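Local structure of HpuA (Kingella denitrificans ATCC 33394, 5EC6) at residues A[277-282]-A[302-307]; A[174-179]-A[211-216]; A[26-31]-A[53-58]. The protein probably serves as an outer-membrane lipoprotein receptor that binds haemoglobin, as a step in acquiring haem iron from the host. One frame throughout, in Å; residues are numbered along the deposited sequence. Where two conformers were deposited one is given.

Contact 1 of 3, residues A[277-282]-A[302-307]; sequences EHPSGG and GTRREY
Arg-304 reaches from its strand into the curved loop 279-282 and is gripped there by backbone carbonyls. Its CG lies anti to the backbone N (chi1 -171°). The chain then bends at chi3, which sets NE beside Gly-282 CA. The guanidinium lies flat against the glycine, with Gly-282 CA 3.5 Å from Arg-304 CZ and over the centre of one face. Its two terminal nitrogens bind different carbonyls. Arg-304 NH2 donates to Pro-279 O at 2.9 Å, nearly straight and in the guanidinium plane. Arg-304 NH1 donates to Ser-280 O at 3.0 Å, a more bent bond whose donor stands above the carbonyl plane. Two hydrogen bonds and a covered face thus fix the turn of the group. The backbone joins in, with Arg-304 N bonded to Gly-282 O at 2.8 Å.

Tyr-307 holds the start of the loop. Its CG sits between the backbone N and the carbonyl carbon (chi1 68°), the crowded position, and from there the ring reaches His-278 and Pro-279. Tyr-307 OH meets His-278 ND1 at 2.7 Å, at the imidazole edge; either atom could donate. The two rings touch rim to rim with planes 86° apart, so this is no stack. Pro-279 meets the phenol tip to tip. Pro-279 CG makes a CH-pi contact over the ring face, and Pro-279 CD lies 3.4 Å from Tyr-307 CZ. A water bridges Tyr-307 OH and Glu-277 O.

The loop leads from the small hairpin 269-270/276-278, where Glu-277 and His-278 form a classic beta bulge opposite Glu-269, into strand 283-289. Strand 298-308 pairs with 283-289 on one side and 174-185 on the other. Ala-175 and Tyr-177 of strand 174-185 also touch the Arg-304 side chain.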
# COMPACT_ATOMS: atom_id res chain seq x y z
N GLU A 277 -5.09 -13.28 -17.93
CA GLU A 277 -4.23 -12.31 -18.59
C GLU A 277 -3.00 -12.04 -17.71
O GLU A 277 -1.85 -12.13 -18.19
CB GLU A 277 -4.94 -10.99 -18.85
CG GLU A 277 -4.04 -9.98 -19.50
CD GLU A 277 -4.72 -8.64 -19.76
OE1 GLU A 277 -5.69 -8.32 -19.05
OE2 GLU A 277 -4.23 -7.89 -20.60
N HIS A 278 -3.25 -11.66 -16.47
CA HIS A 278 -2.18 -11.44 -15.46
C HIS A 278 -2.57 -12.13 -14.19
O HIS A 278 -3.74 -12.08 -13.73
CB HIS A 278 -1.99 -9.95 -15.11
CG HIS A 278 -1.55 -9.11 -16.25
ND1 HIS A 278 -0.41 -9.37 -16.95
CD2 HIS A 278 -2.17 -8.08 -16.89
CE1 HIS A 278 -0.29 -8.50 -17.94
NE2 HIS A 278 -1.36 -7.72 -17.93
N PRO A 279 -1.60 -12.73 -13.49
CA PRO A 279 -1.86 -13.39 -12.23
C PRO A 279 -2.26 -12.38 -11.15
O PRO A 279 -2.04 -11.15 -11.33
CB PRO A 279 -0.49 -14.08 -11.90
CG PRO A 279 0.51 -13.43 -12.75
CD PRO A 279 -0.18 -12.80 -13.92
N SER A 280 -2.78 -12.91 -10.06
CA SER A 280 -2.97 -12.15 -8.83
C SER A 280 -1.63 -11.65 -8.33
O SER A 280 -0.57 -12.13 -8.79
CB SER A 280 -3.65 -12.99 -7.80
OG SER A 280 -2.85 -14.04 -7.33
N GLY A 281 -1.68 -10.73 -7.39
CA GLY A 281 -0.45 -10.19 -6.78
C GLY A 281 0.21 -9.09 -7.53
O GLY A 281 1.43 -8.90 -7.44
N GLY A 282 -0.57 -8.32 -8.28
CA GLY A 282 -0.07 -7.17 -8.92
C GLY A 282 0.32 -5.97 -8.03
O GLY A 282 0.87 -5.00 -8.55
N GLY A 302 3.14 -0.83 -3.20
CA GLY A 302 3.56 -0.58 -4.57
C GLY A 302 2.98 -1.56 -5.56
O GLY A 302 2.12 -2.37 -5.22
N THR A 303 3.47 -1.44 -6.78
CA THR A 303 2.90 -2.10 -7.94
C THR A 303 3.93 -3.00 -8.60
O THR A 303 5.13 -2.73 -8.59
CB THR A 303 2.36 -1.05 -8.98
OG1 THR A 303 3.42 -0.17 -9.39
CG2 THR A 303 1.20 -0.28 -8.38
N ARG A 304 3.43 -4.05 -9.24
CA ARG A 304 4.25 -5.01 -9.97
C ARG A 304 4.73 -4.39 -11.28
O ARG A 304 3.94 -4.11 -12.17
CB ARG A 304 3.43 -6.26 -10.26
CG ARG A 304 4.24 -7.43 -10.81
CD ARG A 304 3.50 -8.74 -10.68
NE ARG A 304 2.23 -8.66 -11.41
CZ ARG A 304 1.22 -9.50 -11.23
NH1 ARG A 304 1.33 -10.50 -10.42
NH2 ARG A 304 0.11 -9.32 -11.95
N ARG A 305 6.03 -4.21 -11.42
CA ARG A 305 6.61 -3.61 -12.61
C ARG A 305 6.83 -4.68 -13.68
O ARG A 305 6.71 -4.41 -14.88
CB ARG A 305 7.93 -2.92 -12.22
CG ARG A 305 8.62 -2.17 -13.35
CD ARG A 305 9.99 -1.62 -12.92
NE ARG A 305 10.53 -0.76 -13.99
CZ ARG A 305 11.11 -1.21 -15.11
NH1 ARG A 305 11.29 -2.51 -15.32
NH2 ARG A 305 11.52 -0.34 -16.04
N GLU A 306 7.16 -5.90 -13.26
CA GLU A 306 7.55 -6.95 -14.20
C GLU A 306 7.37 -8.27 -13.49
O GLU A 306 7.60 -8.39 -12.27
CB GLU A 306 8.98 -6.77 -14.64
CG GLU A 306 9.41 -7.76 -15.69
CD GLU A 306 10.80 -7.51 -16.26
OE1 GLU A 306 11.46 -6.48 -15.95
OE2 GLU A 306 11.24 -8.39 -17.07
N TYR A 307 7.01 -9.28 -14.27
CA TYR A 307 7.01 -10.63 -13.72
C TYR A 307 7.30 -11.63 -14.80
O TYR A 307 7.10 -11.37 -16.01
CB TYR A 307 5.68 -10.97 -13.01
CG TYR A 307 4.50 -11.09 -13.94
CD1 TYR A 307 3.75 -9.95 -14.31
CD2 TYR A 307 4.14 -12.31 -14.48
CE1 TYR A 307 2.67 -10.06 -15.19
CE2 TYR A 307 3.08 -12.42 -15.33
CZ TYR A 307 2.34 -11.31 -15.69
OH TYR A 307 1.27 -11.43 -16.55
O HOH W 1 0.74 -13.85 -17.69

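Contact 2 of 3, residues A[174-179]-A[211-216]; sequences KATYEV and FLTVNF
Phe-211 lies beside Glu-178 and points the same way, with Glu-178 OE1 at the ring edge, 3.7 Å from Phe-211 CE1. Glu-178 OE2 is held by the hydroxyl of Tyr-194. Lys-174, Phe-211 and Tyr-177 bury the most surface in this antiparallel strand pair, part of the protein's beta barrel.

Lys-174 crosses Asn-215 obliquely, with Lys-174 CD 3.6 Å from Asn-215 ND2. A bend at chi3 (69°) brings Lys-174 CE to Thr-213 CG2, 3.7 Å away. The ammonium goes on to a salt bridge with Asp-315 and a hydrogen bond to Ser-317 O. This lysine pose is one of two deposited conformers, so its contacts are less certain. On the same face, Thr-176 OG1 and Thr-213 OG1 share a hydrogen bond of 2.7 Å.

Tyr-177 points to the other face. Its ring edge meets Leu-212 O, and Tyr-177 CE1 touches Val-214 CG2 at 4.0 Å. Phe-216 CE2 reaches Ala-175 CB at 4.1 Å, while Val-214 CG1 covers a face of the Phe-216 ring. Ala-175/Val-214 and Tyr-177/Leu-212 are the hydrogen-bonded pairs, each with two backbone bonds.

Strand 208-215 pairs with 220-225 on its other side, and strand 298-308 flanks 174-185. Leu-264 of strand 256-265 touches both Tyr-177 and Phe-216. On the threonine face, His-318 bonds Thr-213 OG1, Leu-319 N bonds Thr-176 OG1, and Ser-313 O and Asp-315 O bond Asn-215 ND2.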
# COMPACT_ATOMS: atom_id res chain seq x y z
N LYS A 174 9.60 -15.20 -10.78
CA LYS A 174 10.01 -14.00 -10.04
C LYS A 174 9.10 -12.84 -10.45
O LYS A 174 8.57 -12.80 -11.55
CB LYS A 174 11.48 -13.66 -10.28
CG LYS A 174 12.42 -14.56 -9.50
CD LYS A 174 13.90 -14.31 -9.81
CE LYS A 174 14.39 -12.97 -9.27
NZ LYS A 174 15.86 -12.74 -9.42
N ALA A 175 8.97 -11.89 -9.53
CA ALA A 175 8.30 -10.61 -9.83
C ALA A 175 8.99 -9.48 -9.09
O ALA A 175 9.46 -9.67 -7.97
CB ALA A 175 6.88 -10.67 -9.34
N THR A 176 9.05 -8.34 -9.74
CA THR A 176 9.65 -7.13 -9.19
C THR A 176 8.59 -6.04 -9.07
O THR A 176 7.83 -5.75 -10.00
CB THR A 176 10.81 -6.70 -10.09
OG1 THR A 176 11.82 -7.74 -10.06
CG2 THR A 176 11.44 -5.44 -9.66
N TYR A 177 8.62 -5.39 -7.91
CA TYR A 177 7.64 -4.38 -7.50
C TYR A 177 8.36 -3.04 -7.28
O TYR A 177 9.49 -3.00 -6.80
CB TYR A 177 6.91 -4.81 -6.22
CG TYR A 177 6.11 -6.08 -6.35
CD1 TYR A 177 6.73 -7.34 -6.27
CD2 TYR A 177 4.74 -6.04 -6.57
CE1 TYR A 177 6.02 -8.50 -6.46
CE2 TYR A 177 4.01 -7.18 -6.72
CZ TYR A 177 4.63 -8.43 -6.68
OH TYR A 177 3.91 -9.60 -6.83
N GLU A 178 7.67 -1.97 -7.63
CA GLU A 178 8.15 -0.60 -7.50
C GLU A 178 7.33 -0.04 -6.36
O GLU A 178 6.11 0.04 -6.49
CB GLU A 178 7.89 0.14 -8.82
CG GLU A 178 8.43 1.57 -8.89
CD GLU A 178 8.55 2.06 -10.33
OE1 GLU A 178 8.79 1.23 -11.28
OE2 GLU A 178 8.36 3.30 -10.55
N VAL A 179 7.99 0.36 -5.27
CA VAL A 179 7.29 0.60 -4.01
C VAL A 179 7.67 1.98 -3.41
O VAL A 179 8.74 2.55 -3.73
CB VAL A 179 7.51 -0.50 -2.94
CG1 VAL A 179 7.19 -1.88 -3.51
CG2 VAL A 179 8.89 -0.51 -2.34
N PHE A 211 12.69 -0.86 -4.93
CA PHE A 211 12.20 -2.07 -5.58
C PHE A 211 12.33 -3.28 -4.64
O PHE A 211 13.32 -3.44 -3.93
CB PHE A 211 12.98 -2.35 -6.87
CG PHE A 211 12.94 -1.15 -7.82
CD1 PHE A 211 11.85 -0.96 -8.60
CD2 PHE A 211 13.93 -0.19 -7.78
CE1 PHE A 211 11.76 0.14 -9.45
CE2 PHE A 211 13.85 0.92 -8.60
CZ PHE A 211 12.76 1.07 -9.44
N LEU A 212 11.26 -4.07 -4.64
CA LEU A 212 11.25 -5.35 -3.93
C LEU A 212 10.99 -6.45 -4.95
O LEU A 212 10.10 -6.34 -5.79
CB LEU A 212 10.16 -5.38 -2.86
CG LEU A 212 10.19 -4.27 -1.81
CD1 LEU A 212 8.99 -4.39 -0.89
CD2 LEU A 212 11.49 -4.22 -1.06
N THR A 213 11.75 -7.54 -4.86
CA THR A 213 11.56 -8.70 -5.71
C THR A 213 11.23 -9.93 -4.89
O THR A 213 11.88 -10.24 -3.86
CB THR A 213 12.80 -8.91 -6.59
OG1 THR A 213 12.81 -7.87 -7.57
CG2 THR A 213 12.83 -10.23 -7.29
N VAL A 214 10.22 -10.65 -5.40
CA VAL A 214 9.79 -11.91 -4.85
C VAL A 214 10.28 -13.01 -5.77
O VAL A 214 10.02 -12.99 -6.99
CB VAL A 214 8.26 -11.99 -4.71
CG1 VAL A 214 7.88 -13.38 -4.21
CG2 VAL A 214 7.72 -10.94 -3.75
N ASN A 215 10.99 -13.98 -5.18
CA ASN A 215 11.35 -15.22 -5.87
C ASN A 215 10.42 -16.31 -5.35
O ASN A 215 10.52 -16.70 -4.20
CB ASN A 215 12.79 -15.58 -5.65
CG ASN A 215 13.22 -16.74 -6.49
OD1 ASN A 215 12.48 -17.72 -6.60
ND2 ASN A 215 14.39 -16.64 -7.10
N PHE A 216 9.47 -16.72 -6.18
CA PHE A 216 8.49 -17.72 -5.83
C PHE A 216 9.10 -19.13 -5.87
O PHE A 216 8.53 -20.04 -5.29
CB PHE A 216 7.29 -17.66 -6.78
CG PHE A 216 6.47 -16.39 -6.64
CD1 PHE A 216 5.49 -16.28 -5.69
CD2 PHE A 216 6.74 -15.29 -7.44
CE1 PHE A 216 4.70 -15.13 -5.58
CE2 PHE A 216 5.98 -14.12 -7.29
CZ PHE A 216 4.99 -14.04 -6.35

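Contact 3 of 3, residues A[26-31]-A[53-58]; sequences SPNIVA and TITKPS
This is a short antiparallel strand pairing at the surface, where the edge strand 29-31 meets the end of strand 48-57. Its centre lies about 26 Å from the centre of the chain. Ile-29 and Ile-54 form the non-hydrogen-bonded pair. Their side chains lie side by side and point the same way. In both, CG1 is anti to the carbonyl carbon (chi1 -62° and -64°), and Ile-29 CG2 lies against Ile-54 CG1 at 4.0 Å.

Val-30 and Thr-53 form the hydrogen-bonded pair: Thr-53 N donates to Val-30 O at 2.8 Å, and Val-30 N to Thr-53 O at 3.0 Å. A third backbone bond, from Thr-55 N to Asn-28 O, measures 2.8 Å and extends the pairing to the residue before the start of strand 29-31. A type I beta turn from Ser-26 to Ile-29 leads into the strand. Ser-26 OG accepts from Asn-28 N at 3.0 Å, which makes an ST turn.

Asn-28 crosses Thr-55 at about a right angle, with Asn-28 CB 3.4 Å from Thr-55 O. Two waters bridge the strands. One links Asn-28 O to Thr-55 OG1, and another links Val-30 O to Thr-53 OG1. Thr-55 OG1 is also bonded to Thr-67 OG1 of strand 65-74, the next strand of this four-stranded sheet. Ile-29 also packs on Val-22, Thr-24 and Phe-52.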
# COMPACT_ATOMS: atom_id res chain seq x y z
N SER A 26 -25.29 4.93 10.54
CA SER A 26 -26.33 5.33 9.59
C SER A 26 -26.83 4.12 8.82
O SER A 26 -26.05 3.30 8.36
CB SER A 26 -25.79 6.39 8.60
OG SER A 26 -26.65 6.52 7.47
N PRO A 27 -28.16 4.01 8.63
CA PRO A 27 -28.69 2.94 7.80
C PRO A 27 -28.24 3.02 6.33
O PRO A 27 -28.37 2.07 5.60
CB PRO A 27 -30.22 3.09 7.94
CG PRO A 27 -30.43 4.48 8.38
CD PRO A 27 -29.19 4.95 9.08
N ASN A 28 -27.67 4.16 5.95
CA ASN A 28 -27.17 4.32 4.59
C ASN A 28 -25.74 3.81 4.43
O ASN A 28 -25.23 3.78 3.33
CB ASN A 28 -27.21 5.77 4.20
CG ASN A 28 -28.63 6.22 3.90
OD1 ASN A 28 -29.45 5.42 3.47
ND2 ASN A 28 -28.90 7.46 4.12
N ILE A 29 -25.11 3.42 5.54
CA ILE A 29 -23.72 2.93 5.48
C ILE A 29 -23.74 1.54 6.09
O ILE A 29 -23.99 1.43 7.29
CB ILE A 29 -22.78 3.87 6.22
CG1 ILE A 29 -22.80 5.24 5.54
CG2 ILE A 29 -21.34 3.32 6.26
CD1 ILE A 29 -22.03 6.31 6.25
N VAL A 30 -23.55 0.52 5.27
CA VAL A 30 -23.72 -0.87 5.65
C VAL A 30 -22.44 -1.68 5.43
O VAL A 30 -21.88 -1.74 4.34
CB VAL A 30 -24.84 -1.50 4.85
CG1 VAL A 30 -25.08 -2.95 5.24
CG2 VAL A 30 -26.12 -0.66 5.00
N ALA A 31 -22.00 -2.36 6.49
CA ALA A 31 -20.80 -3.14 6.39
C ALA A 31 -21.01 -4.26 5.41
O ALA A 31 -22.08 -4.91 5.35
CB ALA A 31 -20.40 -3.68 7.77
N THR A 53 -21.05 -0.75 1.89
CA THR A 53 -21.94 -0.31 0.82
C THR A 53 -22.62 0.95 1.30
O THR A 53 -23.23 0.95 2.36
CB THR A 53 -22.95 -1.43 0.52
OG1 THR A 53 -22.23 -2.60 0.09
CG2 THR A 53 -23.91 -1.04 -0.61
N ILE A 54 -22.44 2.04 0.56
CA ILE A 54 -22.80 3.35 1.02
C ILE A 54 -23.79 3.97 0.02
O ILE A 54 -23.51 4.06 -1.18
CB ILE A 54 -21.58 4.21 1.23
CG1 ILE A 54 -20.74 3.57 2.35
CG2 ILE A 54 -21.95 5.63 1.57
CD1 ILE A 54 -19.58 4.36 2.81
N THR A 55 -24.89 4.44 0.58
CA THR A 55 -25.96 5.11 -0.21
C THR A 55 -25.96 6.58 0.13
O THR A 55 -25.92 6.98 1.31
CB THR A 55 -27.29 4.41 0.06
OG1 THR A 55 -27.22 3.03 -0.30
CG2 THR A 55 -28.41 5.05 -0.78
N LYS A 56 -25.99 7.41 -0.93
CA LYS A 56 -25.92 8.86 -0.79
C LYS A 56 -26.91 9.50 -1.76
O LYS A 56 -27.15 8.95 -2.80
CB LYS A 56 -24.55 9.43 -1.20
CG LYS A 56 -23.36 8.75 -0.55
CD LYS A 56 -22.05 9.41 -0.98
CE LYS A 56 -20.97 9.15 0.05
NZ LYS A 56 -19.62 9.25 -0.57
N PRO A 57 -27.45 10.67 -1.41
CA PRO A 57 -28.37 11.31 -2.37
C PRO A 57 -27.60 11.85 -3.59
O PRO A 57 -26.48 12.32 -3.46
CB PRO A 57 -28.93 12.49 -1.58
CG PRO A 57 -27.97 12.73 -0.50
CD PRO A 57 -27.35 11.41 -0.15
N SER A 58 -28.24 11.78 -4.77
CA SER A 58 -27.65 12.35 -5.95
C SER A 58 -27.52 13.90 -5.75
O SER A 58 -28.50 14.51 -5.29
CB SER A 58 -28.57 12.12 -7.15
OG SER A 58 -28.10 12.84 -8.28
O HOH W 2 -26.09 1.23 1.46
O HOH W 3 -22.93 -4.11 2.42

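From the N terminus the chain closes contact 3 first, bringing 53-58 back to 26-31 across 21 residues that include strand 40-43. Contact 2 follows and spans 31 residues between 174-179 and 211-216. Contact 1 is last, joining 277-282 to 302-307 across 19 residues. The three are in series; none nests in or crosses another. Contacts 1 and 2 are neighbours, centres about 9 Å apart. Strands 174-185 and 298-308 pair directly, through Arg-305 N to Thr-176 O among others, and Tyr-177 OH probably bonds Gly-281 O. Contact 3 stands apart in the four-stranded sheet, its nearest atoms about 23 Å from contact 1 and about 27 Å from contact 2.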